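PDB 3BT3: glyoxalase-related enzyme, AraC type from Clostridium phytofermentans, which is of unknown function but is related to glyoxalases of the VOC superfamily and may form part of an AraC-type transcription regulator. Local coordinates for residues 36-39 and 40-44. Numbering follows the deposited sequence.
Sequences VKWF and EEILG
Glu40 N, Glu41 N and Ile42 N donate in turn to Val36 O, Lys37 O and Trp38 O, the i to i+4 ladder that runs along helix 32-41 of this VOC-superfamily fold and on to Ile42. The Glu41 N to Lys37 O bond, 2.7 Å long, is nearly straight at 169°. Gly44 then leaves helical geometry with positive phi, 74°, a conformation that suits glycine, and its N makes a weak 3.2 Å bond to Glu40 O. On the buried side, Trp38 sets CG anti to its own N (chi1 -177°), and Ile42 crosses one face of the indole. There CG1 sits over the five-membered ring, 3.8 Å from its centroid, in a CH-pi contact for which isoleucine supplies an apolar methylene. Leu43, also resting on Leu104 and Val108 of helix 101-110, spans both aromatics: its CD1 is 4.0 Å from Trp38 CZ3 and 4.2 Å from Phe39 CD2. Hydrophobic residues thus join this helix to the second half of the chain. Charged residues take the outer side, where Glu41 runs alongside Lys37 and brings OE2 to 3.6 Å from Lys37 CB, whereas Lys37 NZ stays 6.5 Å from that oxygen.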
# COMPACT_ATOMS: atom_id res chain seq x y z
N VAL A 36 13.01 -7.69 7.40
CA VAL A 36 12.70 -7.00 8.64
C VAL A 36 13.95 -6.37 9.26
O VAL A 36 13.88 -5.27 9.82
CB VAL A 36 12.06 -7.97 9.65
CG1 VAL A 36 12.11 -7.40 11.05
CG2 VAL A 36 10.63 -8.25 9.25
N LYS A 37 15.09 -7.06 9.17
CA LYS A 37 16.33 -6.54 9.73
C LYS A 37 16.76 -5.31 8.96
O LYS A 37 17.31 -4.36 9.52
CB LYS A 37 17.43 -7.60 9.69
CG LYS A 37 17.39 -8.56 10.86
CD LYS A 37 18.35 -9.73 10.68
CE LYS A 37 18.50 -10.56 11.97
NZ LYS A 37 17.21 -11.13 12.47
N TRP A 38 16.48 -5.32 7.66
CA TRP A 38 16.84 -4.20 6.82
C TRP A 38 16.00 -2.98 7.21
O TRP A 38 16.54 -1.89 7.43
CB TRP A 38 16.61 -4.56 5.35
CG TRP A 38 17.02 -3.47 4.43
CD1 TRP A 38 18.29 -3.23 3.96
CD2 TRP A 38 16.19 -2.44 3.90
NE1 TRP A 38 18.29 -2.10 3.18
CE2 TRP A 38 17.02 -1.60 3.12
CE3 TRP A 38 14.83 -2.14 4.01
CZ2 TRP A 38 16.52 -0.46 2.46
CZ3 TRP A 38 14.33 -1.02 3.35
CH2 TRP A 38 15.18 -0.19 2.59
N PHE A 39 14.68 -3.17 7.31
CA PHE A 39 13.81 -2.08 7.68
C PHE A 39 14.22 -1.51 9.03
O PHE A 39 14.05 -0.32 9.29
CB PHE A 39 12.35 -2.53 7.75
CG PHE A 39 11.60 -2.38 6.46
CD1 PHE A 39 11.58 -3.40 5.52
CD2 PHE A 39 10.93 -1.20 6.19
CE1 PHE A 39 10.90 -3.25 4.33
CE2 PHE A 39 10.24 -1.03 5.00
CZ PHE A 39 10.22 -2.05 4.07
N GLU A 40 14.76 -2.36 9.90
CA GLU A 40 15.19 -1.93 11.22
C GLU A 40 16.55 -1.22 11.20
O GLU A 40 16.68 -0.10 11.71
CB GLU A 40 15.27 -3.13 12.19
CG GLU A 40 13.92 -3.63 12.72
CD GLU A 40 14.02 -4.94 13.53
OE1 GLU A 40 13.01 -5.34 14.16
OE2 GLU A 40 15.10 -5.57 13.54
N GLU A 41 17.53 -1.85 10.58
CA GLU A 41 18.88 -1.29 10.54
C GLU A 41 19.09 -0.08 9.64
O GLU A 41 19.89 0.79 9.97
CB GLU A 41 19.88 -2.37 10.15
CG GLU A 41 19.98 -3.51 11.14
CD GLU A 41 20.87 -4.63 10.64
OE1 GLU A 41 22.01 -4.33 10.21
OE2 GLU A 41 20.43 -5.80 10.67
N ILE A 42 18.39 -0.02 8.52
CA ILE A 42 18.57 1.08 7.60
C ILE A 42 17.57 2.22 7.72
O ILE A 42 17.96 3.39 7.72
CB ILE A 42 18.58 0.59 6.15
CG1 ILE A 42 19.58 -0.57 6.00
CG2 ILE A 42 18.91 1.73 5.22
CD1 ILE A 42 20.94 -0.32 6.63
N LEU A 43 16.29 1.89 7.81
CA LEU A 43 15.28 2.94 7.91
C LEU A 43 14.88 3.27 9.34
O LEU A 43 14.16 4.25 9.57
CB LEU A 43 14.03 2.55 7.11
CG LEU A 43 14.18 2.47 5.59
CD1 LEU A 43 12.79 2.31 4.98
CD2 LEU A 43 14.86 3.74 5.06
N GLY A 44 15.33 2.47 10.30
CA GLY A 44 14.99 2.73 11.68
C GLY A 44 13.55 2.38 12.03
O GLY A 44 12.98 2.94 12.97